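Local coordinates for Iron(III) ABC transporter, periplasmic iron-compound-binding protein (Vibrio cholerae, PDB 3TEF) that probably binds ferric catecholate siderophores in the periplasm and hands them to an ABC transporter of the inner membrane for iron uptake, at residues E210-T215 against K242-Y247; A159-S164 against L217-D222; V257-I262 against E271-D276; Q150-H155 against F185-T190. One frame throughout, in Å; residues are numbered along the deposited sequence.

Overall arrangement
The four contacts run from the C-terminal lobe to the centre of the molecule. Contact 2, two adjacent parallel strands, and contact 3, two helices whose contact centre lies about 7 Å from the centre of the chain, are buried. Contact 4 is buried too, but lies farther out, at the end of helix 131-154. Contact 1 is partly buried, its centre about 26 Å from the centre of the chain. Contacts 1, 2 and 4 meet around strand 158-165: Thr215 and Ser188 both pair with its start. Backbone bonds dominate contact 2, whereas asparagine amides carry contacts 1 and 4. Contact 3 combines an indole-carboxylate bond with methionine packing, and Arg221 joins contact 2 to it through Tyr261.

Contact 1: residues E210-T215 against K242-Y247; sequences EHNPKT and KATTAY
The loop between helix 205-211 and strand 215-220 meets the first turn of helix 245-248 here, with Asn212 facing Thr245. Asn212, which has left helical geometry with a positive phi, sends its amide across the gap. Its CG lies anti to the backbone N (chi1 -164°), and OD1 receives the backbone N-H of Thr245 at 2.7 Å from N to OD1. That bond is nearly straight, 170° at the hydrogen, and lies in the carbonyl plane. OD1 therefore serves as acceptor for a backbone N-H of the helix start, while Thr244, at the N-cap position, makes no capping bond with its own side chain. Thr244 OG1 instead donates a long, weak bond to Asn212 OD1, 3.3 Å away. The other branch of the amide, ND2, donates weakly to Thr245 OG1 over 3.0 Å, and the two side chains cross at about a right angle. Thr245 is thus met at its main chain by a straight bond and at its hydroxyl by a weak one. Beside this pair, the chains run side by side, their end-to-end directions 30° apart. Ala246 N reaches Pro213 O in a weak bond of 3.3 Å, and Ala246 CA makes a CA-H...O contact of 3.4 Å with Lys214 O. Lys214 bends back along its own segment, and NZ bonds Asn212 O at 3.2 Å. Behind the loop, Pro213 rests on Asp158 and Met160 of strand 158-165, Lys214 N is bound by Asp158, and Ala246 packs against Ile252 of strand 252-254.

Contact 2: residues A159-S164 against L217-D222; sequences AMLVMS and LVVDRD
Leu161 lays its CD2 methyl against Leu217, 3.6 Å from the CB of Leu217, the two side chains crossing at about a right angle. They are partners in a parallel ladder between strands 158-165 and 215-220, part of the mixed sheet in the C-terminal lobe of this class of two-lobed periplasmic binding proteins. The axes of the short segments 159-164 and 217-220 approach to 4.7 Å with an angle of 18° between them. Leu161, Val162, Met163 and Ser164 pair in register with Leu217, Val218, Val219 and Asp220. Main-chain bonds alternate from strand to strand, as a parallel pair requires: Leu217 N to Met160 O, Val162 N to Leu217 O, Val219 N to Val162 O and Ser164 N to Val219 O all lie between 2.8 and 2.9 Å and are close to straight. The bond from Arg221 N to Ser164 O is 3.0 Å and more bent, 138° at the hydrogen. On the face carrying Leu161 and Leu217, the Met163 chain bends at chi3 (-113°), bringing CE to 3.2 Å from Val219 CG1, tighter than usual carbon packing. CE also meets Arg221 CB. The guanidinium of Arg221 points onward, bonded to Tyr261 and Ser165. On the face shared by Val162 and Val218, Ile208 of helix 205-211 covers Val162. Beyond the ladder, Asp222 OD2 is bonded to Gly166 N, and a water 2.6 Å from Ser164 OG donates to Asp222 OD2 over 3.3 Å.

Contact 3: residues V257-I262 against E271-D276; sequences VNAWYI and EQMVAD
Where Ala259 faces Gln272, the axes of segments 257-262 and 271-276 pass 8.9 Å apart at 114°, and the CA atoms of these two residues stand 6.1 Å from each other. The first helix carries a wider pi-type turn at 258-262. Between these nearest CA atoms, Ala259 CB sits 3.6 Å from Gln272 CB; alanine's short side chain suits this near approach of the backbones. Trp260 does most of the remaining work. Its indole lies beneath Met273, whose CG is 3.7 Å from the centroid of the five-membered ring and almost on the ring normal, a CH-pi contact over the face. The methionine chain then bends at chi3 (62°), carrying CE above the six-membered ring, 3.8 Å from Trp260 CZ3, while SD stands obliquely over the same ring as a Met-aromatic contact. This packing lies near the middle of the two-lobed fold, where helix 257-262 also touches Val27 of helix 27-35 in the N-terminal lobe and Ser180 of helix 180-184 in the other. At the indole edge, Trp260 NE1 donates to Asp276 OD2 over 2.8 Å. Carboxylate and ring are nearly coplanar, and OD2 uses its anti lone pair, the one turned from its companion oxygen. The same OD2 accepts Asp256 N, just ahead of helix 257-262, so the carboxylate holds both the helix's approach and its tryptophan. Its second oxygen, OD1, takes the N-H of Gln272 NE2 at 3.0 Å, approached from above the carboxylate plane.

Contact 4: residues Q150-H155 against F185-T190; sequences QYNQQH and FGFSET
Asn152 begins its contact with Phe185, Gly186 and Phe187 at CB, which lies 3.5 Å from Gly186 O and 3.6 Å from Phe185 O. Chi1 (-66°) sets CG anti to the carbonyl carbon, 3.9 Å from Phe187 CZ. OD1 is 3.8 Å from Phe187 CE1. ND2 does two things at once. It donates to Phe185 O across 2.7 Å, a bond of 161° at the hydrogen that meets the carbonyl tilted out of its plane. It also sits over the face of Phe187, toward the rim, 3.4 Å from CE2, with amide and ring planes 32° apart. The bond ties the last turn of helix 131-154 to the chain just after helix 180-184, where Gly186 leaves helical geometry with a positive phi. Helix 131-154 is the long connecting helix of the two-lobed fold. Near this end of it, Phe185 stacks on Phe145, while Phe187 packs on Val181 and on Ala159 of strand 158-165, and both phenylalanines touch Met277 of helix 267-279.

Contact 1: residues E210-T215 against K242-Y247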
loop_
_atom_site.group_PDB
_atom_site.type_symbol
_atom_site.label_atom_id
_atom_site.label_comp_id
_atom_site.label_asym_id
_atom_site.label_seq_id
_atom_site.Cartn_x
_atom_site.Cartn_y
_atom_site.Cartn_z
ATOM N N GLU A 210 -25.384 -4.279 12.462
ATOM C CA GLU A 210 -25.496 -4.376 13.914
ATOM C C GLU A 210 -24.578 -3.365 14.614
ATOM O O GLU A 210 -24.999 -2.665 15.543
ATOM C CB GLU A 210 -25.239 -5.818 14.398
ATOM C CG GLU A 210 -23.771 -6.300 14.324
ATOM C CD GLU A 210 -23.597 -7.814 14.549
ATOM O OE1 GLU A 210 -24.452 -8.602 14.080
ATOM O OE2 GLU A 210 -22.597 -8.219 15.189
ATOM N N HIS A 211 -23.332 -3.273 14.152
ATOM C CA HIS A 211 -22.357 -2.378 14.768
ATOM C C HIS A 211 -22.523 -0.924 14.332
ATOM O O HIS A 211 -22.075 -0.010 15.026
ATOM C CB HIS A 211 -20.931 -2.875 14.533
ATOM C CG HIS A 211 -20.568 -4.068 15.364
ATOM N ND1 HIS A 211 -20.626 -5.359 14.882
ATOM C CD2 HIS A 211 -20.161 -4.166 16.651
ATOM C CE1 HIS A 211 -20.255 -6.198 15.832
ATOM N NE2 HIS A 211 -19.969 -5.501 16.915
ATOM N N ASN A 212 -23.164 -0.715 13.186
ATOM C CA ASN A 212 -23.559 0.626 12.760
ATOM C C ASN A 212 -22.425 1.660 12.811
ATOM O O ASN A 212 -22.452 2.585 13.628
ATOM C CB ASN A 212 -24.742 1.098 13.612
ATOM C CG ASN A 212 -25.470 2.283 13.004
ATOM O OD1 ASN A 212 -25.443 2.489 11.790
ATOM N ND2 ASN A 212 -26.131 3.067 13.851
ATOM N N PRO A 213 -21.425 1.512 11.932
ATOM C CA PRO A 213 -20.312 2.471 11.906
ATOM C C PRO A 213 -20.775 3.846 11.423
ATOM O O PRO A 213 -21.702 3.936 10.614
ATOM C CB PRO A 213 -19.354 1.860 10.880
ATOM C CG PRO A 213 -20.248 1.069 9.969
ATOM C CD PRO A 213 -21.324 0.509 10.856
ATOM N N LYS A 214 -20.138 4.903 11.918
ATOM C CA LYS A 214 -20.441 6.257 11.462
ATOM C C LYS A 214 -19.829 6.505 10.089
ATOM O O LYS A 214 -20.376 7.244 9.262
ATOM C CB LYS A 214 -19.915 7.289 12.462
ATOM C CG LYS A 214 -20.995 8.004 13.267
ATOM C CD LYS A 214 -21.345 7.252 14.547
ATOM C CE LYS A 214 -22.143 5.982 14.273
ATOM N NZ LYS A 214 -22.252 5.121 15.494
ATOM N N THR A 215 -18.682 5.883 9.856
ATOM C CA THR A 215 -18.007 5.961 8.569
ATOM C C THR A 215 -17.646 4.553 8.136
ATOM O O THR A 215 -17.165 3.747 8.943
ATOM C CB THR A 215 -16.721 6.793 8.660
ATOM O OG1 THR A 215 -17.058 8.157 8.948
ATOM C CG2 THR A 215 -15.944 6.734 7.351
ATOM N N LYS A 242 -27.899 0.018 3.859
ATOM C CA LYS A 242 -28.720 1.233 3.810
ATOM C C LYS A 242 -29.188 1.655 5.199
ATOM O O LYS A 242 -29.335 2.846 5.484
ATOM C CB LYS A 242 -29.951 1.008 2.934
ATOM C CG LYS A 242 -29.650 0.511 1.544
ATOM C CD LYS A 242 -28.958 1.566 0.713
ATOM C CE LYS A 242 -29.746 1.834 -0.555
ATOM N NZ LYS A 242 -28.929 2.522 -1.589
ATOM N N ALA A 243 -29.432 0.667 6.053
ATOM C CA ALA A 243 -29.944 0.908 7.397
ATOM C C ALA A 243 -28.857 1.441 8.319
ATOM O O ALA A 243 -29.073 1.613 9.518
ATOM C CB ALA A 243 -30.542 -0.371 7.964
ATOM N N THR A 244 -27.690 1.715 7.744
ATOM C CA THR A 244 -26.530 2.130 8.515
ATOM C C THR A 244 -26.409 3.656 8.567
ATOM O O THR A 244 -26.826 4.351 7.642
ATOM C CB THR A 244 -25.243 1.505 7.918
ATOM O OG1 THR A 244 -24.368 1.082 8.969
ATOM C CG2 THR A 244 -24.532 2.484 7.001
ATOM N N THR A 245 -25.849 4.168 9.660
ATOM C CA THR A 245 -25.588 5.600 9.799
ATOM C C THR A 245 -24.661 6.102 8.694
ATOM O O THR A 245 -24.845 7.199 8.160
ATOM C CB THR A 245 -24.946 5.925 11.163
ATOM O OG1 THR A 245 -25.842 5.562 12.222
ATOM C CG2 THR A 245 -24.626 7.412 11.267
ATOM N N ALA A 246 -23.659 5.295 8.357
ATOM C CA ALA A 246 -22.685 5.663 7.334
ATOM C C ALA A 246 -23.343 5.945 5.995
ATOM O O ALA A 246 -22.986 6.903 5.311
ATOM C CB ALA A 246 -21.627 4.574 7.185
ATOM N N TYR A 247 -24.298 5.108 5.610
ATOM C CA TYR A 247 -25.006 5.324 4.355
ATOM C C TYR A 247 -25.806 6.623 4.413
ATOM O O TYR A 247 -25.746 7.446 3.499
ATOM C CB TYR A 247 -25.951 4.168 4.036
ATOM C CG TYR A 247 -26.779 4.434 2.797
ATOM C CD1 TYR A 247 -26.234 4.270 1.529
ATOM C CD2 TYR A 247 -28.095 4.873 2.894
ATOM C CE1 TYR A 247 -26.979 4.523 0.395
ATOM C CE2 TYR A 247 -28.849 5.125 1.764
ATOM C CZ TYR A 247 -28.285 4.950 0.516
ATOM O OH TYR A 247 -29.024 5.199 -0.617
#

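Contact 2: residues A159-S164 against L217-D222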
loop_
_atom_site.group_PDB
_atom_site.type_symbol
_atom_site.label_atom_id
_atom_site.label_comp_id
_atom_site.label_asym_id
_atom_site.label_seq_id
_atom_site.Cartn_x
_atom_site.Cartn_y
_atom_site.Cartn_z
ATOM N N ALA A 159 -14.612 4.620 12.397
ATOM C CA ALA A 159 -14.712 4.095 11.046
ATOM C C ALA A 159 -14.535 2.594 11.088
ATOM O O ALA A 159 -13.778 2.065 11.910
ATOM C CB ALA A 159 -13.673 4.717 10.137
ATOM N N MET A 160 -15.242 1.917 10.195
ATOM C CA MET A 160 -15.077 0.491 10.020
ATOM C C MET A 160 -14.470 0.300 8.645
ATOM O O MET A 160 -14.945 0.884 7.668
ATOM C CB MET A 160 -16.430 -0.212 10.098
ATOM C CG MET A 160 -16.352 -1.717 9.924
ATOM S SD MET A 160 -17.967 -2.509 9.993
ATOM C CE MET A 160 -18.390 -2.253 11.717
ATOM N N LEU A 161 -13.401 -0.481 8.578
ATOM C CA LEU A 161 -12.747 -0.769 7.310
ATOM C C LEU A 161 -13.189 -2.163 6.898
ATOM O O LEU A 161 -12.985 -3.110 7.639
ATOM C CB LEU A 161 -11.224 -0.717 7.476
ATOM C CG LEU A 161 -10.290 -0.790 6.256
ATOM C CD1 LEU A 161 -10.383 -2.142 5.520
ATOM C CD2 LEU A 161 -10.514 0.359 5.290
ATOM N N VAL A 162 -13.815 -2.268 5.732
ATOM C CA VAL A 162 -14.314 -3.551 5.247
ATOM C C VAL A 162 -13.702 -3.850 3.898
ATOM O O VAL A 162 -13.721 -3.008 3.005
ATOM C CB VAL A 162 -15.848 -3.557 5.115
ATOM C CG1 VAL A 162 -16.338 -4.909 4.583
ATOM C CG2 VAL A 162 -16.492 -3.265 6.458
ATOM N N MET A 163 -13.169 -5.057 3.746
ATOM C CA MET A 163 -12.701 -5.502 2.442
ATOM C C MET A 163 -13.680 -6.530 1.910
ATOM O O MET A 163 -14.215 -7.321 2.672
ATOM C CB MET A 163 -11.307 -6.119 2.549
ATOM C CG MET A 163 -10.792 -6.628 1.217
ATOM S SD MET A 163 -9.047 -7.007 1.302
ATOM C CE MET A 163 -8.403 -5.760 0.218
ATOM N N SER A 164 -13.931 -6.494 0.608
ATOM C CA SER A 164 -14.800 -7.471 -0.044
ATOM C C SER A 164 -14.007 -8.227 -1.100
ATOM O O SER A 164 -13.330 -7.624 -1.932
ATOM C CB SER A 164 -16.014 -6.787 -0.671
ATOM O OG SER A 164 -16.787 -7.691 -1.451
ATOM N N LEU A 217 -15.473 2.449 5.291
ATOM C CA LEU A 217 -14.462 2.490 4.241
ATOM C C LEU A 217 -14.380 1.110 3.599
ATOM O O LEU A 217 -14.109 0.120 4.274
ATOM C CB LEU A 217 -13.105 2.857 4.825
ATOM C CG LEU A 217 -13.143 4.110 5.702
ATOM C CD1 LEU A 217 -11.834 4.339 6.441
ATOM C CD2 LEU A 217 -13.495 5.313 4.846
ATOM N N VAL A 218 -14.613 1.052 2.297
ATOM C CA VAL A 218 -14.749 -0.226 1.620
ATOM C C VAL A 218 -13.630 -0.418 0.612
ATOM O O VAL A 218 -13.357 0.465 -0.201
ATOM C CB VAL A 218 -16.100 -0.296 0.884
ATOM C CG1 VAL A 218 -16.229 -1.606 0.112
ATOM C CG2 VAL A 218 -17.246 -0.119 1.876
ATOM N N VAL A 219 -12.997 -1.590 0.666
ATOM C CA VAL A 219 -11.947 -1.970 -0.278
ATOM C C VAL A 219 -12.439 -3.133 -1.143
ATOM O O VAL A 219 -12.668 -4.239 -0.646
ATOM C CB VAL A 219 -10.647 -2.400 0.479
ATOM C CG1 VAL A 219 -9.551 -2.824 -0.506
ATOM C CG2 VAL A 219 -10.143 -1.268 1.396
ATOM N N ASP A 220 -12.616 -2.869 -2.435
ATOM C CA ASP A 220 -13.122 -3.871 -3.374
ATOM C C ASP A 220 -11.953 -4.634 -3.971
ATOM O O ASP A 220 -11.428 -4.269 -5.017
ATOM C CB ASP A 220 -13.926 -3.187 -4.480
ATOM C CG ASP A 220 -14.560 -4.178 -5.451
ATOM O OD1 ASP A 220 -14.502 -5.402 -5.193
ATOM O OD2 ASP A 220 -15.135 -3.725 -6.464
ATOM N N ARG A 221 -11.530 -5.691 -3.294
ATOM C CA ARG A 221 -10.337 -6.399 -3.724
ATOM C C ARG A 221 -10.489 -6.956 -5.138
ATOM O O ARG A 221 -9.520 -7.033 -5.892
ATOM C CB ARG A 221 -9.993 -7.514 -2.746
ATOM C CG ARG A 221 -8.771 -8.300 -3.144
ATOM C CD ARG A 221 -8.354 -9.227 -2.019
ATOM N NE ARG A 221 -7.182 -10.004 -2.398
ATOM C CZ ARG A 221 -7.239 -11.133 -3.092
ATOM N NH1 ARG A 221 -8.418 -11.615 -3.473
ATOM N NH2 ARG A 221 -6.123 -11.785 -3.404
ATOM N N ASP A 222 -11.710 -7.326 -5.503
ATOM C CA ASP A 222 -11.930 -7.946 -6.801
ATOM C C ASP A 222 -11.602 -7.001 -7.956
ATOM O O ASP A 222 -11.249 -7.453 -9.044
ATOM C CB ASP A 222 -13.352 -8.492 -6.907
ATOM C CG ASP A 222 -13.589 -9.665 -5.975
ATOM O OD1 ASP A 222 -12.607 -10.361 -5.640
ATOM O OD2 ASP A 222 -14.750 -9.885 -5.573
HETATM O O HOH W 1 -16.887 -9.749 -3.103
#

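Contact 3: residues V257-I262 against E271-D276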
loop_
_atom_site.group_PDB
_atom_site.type_symbol
_atom_site.label_atom_id
_atom_site.label_comp_id
_atom_site.label_asym_id
_atom_site.label_seq_id
_atom_site.Cartn_x
_atom_site.Cartn_y
_atom_site.Cartn_z
ATOM N N VAL A 257 -8.444 0.823 -4.698
ATOM C CA VAL A 257 -7.865 -0.465 -4.330
ATOM C C VAL A 257 -6.362 -0.534 -4.590
ATOM O O VAL A 257 -5.615 -1.046 -3.764
ATOM C CB VAL A 257 -8.569 -1.631 -5.036
ATOM C CG1 VAL A 257 -7.934 -2.954 -4.607
ATOM C CG2 VAL A 257 -10.042 -1.610 -4.701
ATOM N N ASN A 258 -5.911 -0.012 -5.726
ATOM C CA ASN A 258 -4.481 0.026 -5.980
ATOM C C ASN A 258 -3.730 0.767 -4.874
ATOM O O ASN A 258 -2.730 0.282 -4.349
ATOM C CB ASN A 258 -4.168 0.694 -7.320
ATOM C CG ASN A 258 -2.681 0.899 -7.518
ATOM O OD1 ASN A 258 -1.949 -0.058 -7.777
ATOM N ND2 ASN A 258 -2.216 2.141 -7.350
ATOM N N ALA A 259 -4.217 1.950 -4.527
ATOM C CA ALA A 259 -3.481 2.803 -3.610
ATOM C C ALA A 259 -3.380 2.191 -2.213
ATOM O O ALA A 259 -2.332 2.281 -1.582
ATOM C CB ALA A 259 -4.106 4.180 -3.523
ATOM N N TRP A 260 -4.478 1.602 -1.733
ATOM C CA TRP A 260 -4.545 1.130 -0.339
ATOM C C TRP A 260 -4.078 -0.306 -0.132
ATOM O O TRP A 260 -3.603 -0.659 0.951
ATOM C CB TRP A 260 -5.975 1.257 0.204
ATOM C CG TRP A 260 -6.444 2.677 0.396
ATOM C CD1 TRP A 260 -6.916 3.520 -0.573
ATOM C CD2 TRP A 260 -6.522 3.407 1.630
ATOM N NE1 TRP A 260 -7.256 4.729 -0.023
ATOM C CE2 TRP A 260 -7.026 4.685 1.330
ATOM C CE3 TRP A 260 -6.186 3.108 2.959
ATOM C CZ2 TRP A 260 -7.221 5.665 2.306
ATOM C CZ3 TRP A 260 -6.389 4.073 3.925
ATOM C CH2 TRP A 260 -6.898 5.337 3.595
ATOM N N TYR A 261 -4.212 -1.128 -1.166
ATOM C CA TYR A 261 -4.032 -2.563 -1.008
ATOM C C TYR A 261 -2.844 -3.107 -1.815
ATOM O O TYR A 261 -2.081 -3.939 -1.336
ATOM C CB TYR A 261 -5.336 -3.273 -1.391
ATOM C CG TYR A 261 -5.283 -4.777 -1.239
ATOM C CD1 TYR A 261 -5.256 -5.366 0.019
ATOM C CD2 TYR A 261 -5.266 -5.600 -2.355
ATOM C CE1 TYR A 261 -5.205 -6.754 0.159
ATOM C CE2 TYR A 261 -5.220 -6.989 -2.228
ATOM C CZ TYR A 261 -5.190 -7.550 -0.972
ATOM O OH TYR A 261 -5.145 -8.921 -0.853
ATOM N N ILE A 262 -2.688 -2.617 -3.041
ATOM C CA ILE A 262 -1.657 -3.121 -3.947
ATOM C C ILE A 262 -0.330 -2.371 -3.845
ATOM O O ILE A 262 0.720 -2.975 -3.608
ATOM C CB ILE A 262 -2.128 -3.084 -5.426
ATOM C CG1 ILE A 262 -3.378 -3.960 -5.628
ATOM C CG2 ILE A 262 -0.989 -3.502 -6.365
ATOM C CD1 ILE A 262 -3.147 -5.437 -5.427
ATOM N N GLU A 271 -0.526 9.615 -2.006
ATOM C CA GLU A 271 -1.279 10.802 -2.408
ATOM C C GLU A 271 -2.745 10.495 -2.675
ATOM O O GLU A 271 -3.631 11.281 -2.309
ATOM C CB GLU A 271 -0.604 11.478 -3.592
ATOM C CG GLU A 271 0.704 12.097 -3.150
ATOM C CD GLU A 271 1.510 12.659 -4.286
ATOM O OE1 GLU A 271 1.333 12.205 -5.435
ATOM O OE2 GLU A 271 2.326 13.563 -4.024
ATOM N N GLN A 272 -3.006 9.333 -3.270
ATOM C CA GLN A 272 -4.376 8.879 -3.468
ATOM C C GLN A 272 -5.096 8.542 -2.160
ATOM O O GLN A 272 -6.286 8.829 -2.016
ATOM C CB GLN A 272 -4.428 7.686 -4.428
ATOM C CG GLN A 272 -5.837 7.236 -4.787
ATOM C CD GLN A 272 -6.579 8.265 -5.617
ATOM O OE1 GLN A 272 -6.096 8.682 -6.668
ATOM N NE2 GLN A 272 -7.740 8.701 -5.133
ATOM N N MET A 273 -4.390 7.909 -1.218
ATOM C CA MET A 273 -4.981 7.653 0.093
ATOM C C MET A 273 -5.446 8.959 0.724
ATOM O O MET A 273 -6.536 9.032 1.281
ATOM C CB MET A 273 -3.978 6.961 1.021
ATOM C CG MET A 273 -3.568 5.561 0.540
ATOM S SD MET A 273 -2.146 4.923 1.433
ATOM C CE MET A 273 -2.812 4.871 3.102
ATOM N N VAL A 274 -4.586 9.970 0.673
ATOM C CA VAL A 274 -4.940 11.294 1.187
ATOM C C VAL A 274 -6.189 11.847 0.487
ATOM O O VAL A 274 -7.135 12.311 1.141
ATOM C CB VAL A 274 -3.771 12.283 1.036
ATOM C CG1 VAL A 274 -4.264 13.722 1.182
ATOM C CG2 VAL A 274 -2.688 11.980 2.057
ATOM N N ALA A 275 -6.202 11.779 -0.837
ATOM C CA ALA A 275 -7.359 12.244 -1.603
ATOM C C ALA A 275 -8.626 11.501 -1.189
ATOM O O ALA A 275 -9.687 12.110 -1.050
ATOM C CB ALA A 275 -7.124 12.102 -3.097
ATOM N N ASP A 276 -8.523 10.187 -0.998
ATOM C CA ASP A 276 -9.686 9.396 -0.606
ATOM C C ASP A 276 -10.216 9.835 0.755
ATOM O O ASP A 276 -11.429 9.943 0.948
ATOM C CB ASP A 276 -9.381 7.890 -0.568
ATOM C CG ASP A 276 -9.234 7.271 -1.947
ATOM O OD1 ASP A 276 -9.656 7.888 -2.955
ATOM O OD2 ASP A 276 -8.705 6.135 -2.018
#

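Contact 4: residues Q150-H155 against F185-T190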
loop_
_atom_site.group_PDB
_atom_site.type_symbol
_atom_site.label_atom_id
_atom_site.label_comp_id
_atom_site.label_asym_id
_atom_site.label_seq_id
_atom_site.Cartn_x
_atom_site.Cartn_y
_atom_site.Cartn_z
ATOM N N GLN A 150 -6.406 15.967 12.315
ATOM C CA GLN A 150 -6.988 17.006 13.156
ATOM C C GLN A 150 -8.493 17.017 12.993
ATOM O O GLN A 150 -9.237 16.999 13.972
ATOM C CB GLN A 150 -6.424 18.373 12.790
ATOM C CG GLN A 150 -4.995 18.573 13.222
ATOM C CD GLN A 150 -4.557 20.009 13.061
ATOM O OE1 GLN A 150 -5.244 20.932 13.508
ATOM N NE2 GLN A 150 -3.422 20.209 12.403
ATOM N N TYR A 151 -8.930 17.039 11.741
ATOM C CA TYR A 151 -10.347 17.042 11.418
ATOM C C TYR A 151 -11.088 15.932 12.162
ATOM O O TYR A 151 -12.064 16.190 12.866
ATOM C CB TYR A 151 -10.529 16.878 9.914
ATOM C CG TYR A 151 -11.950 17.041 9.441
ATOM C CD1 TYR A 151 -12.394 18.251 8.928
ATOM C CD2 TYR A 151 -12.849 15.983 9.503
ATOM C CE1 TYR A 151 -13.694 18.408 8.491
ATOM C CE2 TYR A 151 -14.150 16.129 9.068
ATOM C CZ TYR A 151 -14.568 17.343 8.563
ATOM O OH TYR A 151 -15.866 17.494 8.129
ATOM N N ASN A 152 -10.614 14.701 12.011
ATOM C CA ASN A 152 -11.281 13.544 12.611
ATOM C C ASN A 152 -11.214 13.486 14.133
ATOM O O ASN A 152 -12.072 12.884 14.772
ATOM C CB ASN A 152 -10.742 12.246 12.008
ATOM C CG ASN A 152 -11.096 12.107 10.548
ATOM O OD1 ASN A 152 -12.154 12.558 10.110
ATOM N ND2 ASN A 152 -10.210 11.488 9.779
ATOM N N GLN A 153 -10.190 14.099 14.713
ATOM C CA GLN A 153 -10.107 14.204 16.161
ATOM C C GLN A 153 -11.027 15.305 16.680
ATOM O O GLN A 153 -11.514 15.242 17.811
ATOM C CB GLN A 153 -8.672 14.480 16.591
ATOM C CG GLN A 153 -7.727 13.344 16.290
ATOM C CD GLN A 153 -6.311 13.639 16.728
ATOM O OE1 GLN A 153 -5.942 14.796 16.935
ATOM N NE2 GLN A 153 -5.508 12.591 16.880
ATOM N N GLN A 154 -11.256 16.314 15.843
ATOM C CA GLN A 154 -12.088 17.458 16.203
ATOM C C GLN A 154 -13.557 17.171 15.917
ATOM O O GLN A 154 -14.448 17.880 16.384
ATOM C CB GLN A 154 -11.629 18.708 15.448
ATOM C CG GLN A 154 -10.227 19.179 15.828
ATOM C CD GLN A 154 -9.791 20.425 15.071
ATOM O OE1 GLN A 154 -10.395 20.802 14.061
ATOM N NE2 GLN A 154 -8.735 21.071 15.558
ATOM N N HIS A 155 -13.797 16.130 15.133
ATOM C CA HIS A 155 -15.138 15.615 14.927
ATOM C C HIS A 155 -15.068 14.140 15.294
ATOM O O HIS A 155 -15.533 13.282 14.545
ATOM C CB HIS A 155 -15.559 15.778 13.464
ATOM C CG HIS A 155 -15.343 17.158 12.916
ATOM N ND1 HIS A 155 -16.130 18.233 13.272
ATOM C CD2 HIS A 155 -14.436 17.631 12.029
ATOM C CE1 HIS A 155 -15.712 19.312 12.630
ATOM N NE2 HIS A 155 -14.686 18.976 11.872
ATOM N N PHE A 185 -4.737 8.902 10.053
ATOM C CA PHE A 185 -5.830 9.737 9.586
ATOM C C PHE A 185 -6.790 10.115 10.713
ATOM O O PHE A 185 -7.686 10.940 10.523
ATOM C CB PHE A 185 -6.565 9.037 8.446
ATOM C CG PHE A 185 -5.795 9.016 7.153
ATOM C CD1 PHE A 185 -5.276 10.185 6.618
ATOM C CD2 PHE A 185 -5.574 7.824 6.478
ATOM C CE1 PHE A 185 -4.572 10.177 5.423
ATOM C CE2 PHE A 185 -4.861 7.804 5.276
ATOM C CZ PHE A 185 -4.367 8.978 4.743
ATOM N N GLY A 186 -6.611 9.481 11.868
ATOM C CA GLY A 186 -7.272 9.910 13.088
ATOM C C GLY A 186 -8.667 9.390 13.379
ATOM O O GLY A 186 -9.357 9.927 14.249
ATOM N N PHE A 187 -9.102 8.355 12.669
ATOM C CA PHE A 187 -10.369 7.718 13.004
ATOM C C PHE A 187 -10.172 6.823 14.218
ATOM O O PHE A 187 -9.060 6.382 14.503
ATOM C CB PHE A 187 -10.869 6.856 11.842
ATOM C CG PHE A 187 -11.414 7.635 10.686
ATOM C CD1 PHE A 187 -12.683 8.183 10.735
ATOM C CD2 PHE A 187 -10.671 7.781 9.524
ATOM C CE1 PHE A 187 -13.188 8.885 9.667
ATOM C CE2 PHE A 187 -11.174 8.482 8.439
ATOM C CZ PHE A 187 -12.435 9.032 8.506
ATOM N N SER A 188 -11.255 6.540 14.932
ATOM C CA SER A 188 -11.218 5.486 15.938
ATOM C C SER A 188 -11.921 4.261 15.353
ATOM O O SER A 188 -12.703 4.383 14.409
ATOM C CB SER A 188 -11.889 5.943 17.240
ATOM O OG SER A 188 -13.262 6.228 17.031
ATOM N N GLU A 189 -11.632 3.083 15.892
ATOM C CA GLU A 189 -12.267 1.863 15.404
ATOM C C GLU A 189 -13.710 1.773 15.888
ATOM O O GLU A 189 -13.976 1.925 17.083
ATOM C CB GLU A 189 -11.504 0.632 15.877
ATOM C CG GLU A 189 -10.041 0.551 15.469
ATOM C CD GLU A 189 -9.382 -0.699 16.036
ATOM O OE1 GLU A 189 -9.982 -1.319 16.929
ATOM O OE2 GLU A 189 -8.281 -1.078 15.600
ATOM N N THR A 190 -14.642 1.520 14.973
ATOM C CA THR A 190 -16.025 1.268 15.364
ATOM C C THR A 190 -16.025 0.136 16.371
ATOM O O THR A 190 -16.527 0.279 17.481
ATOM C CB THR A 190 -16.919 0.866 14.176
ATOM O OG1 THR A 190 -16.893 1.889 13.178
ATOM C CG2 THR A 190 -18.355 0.667 14.637
#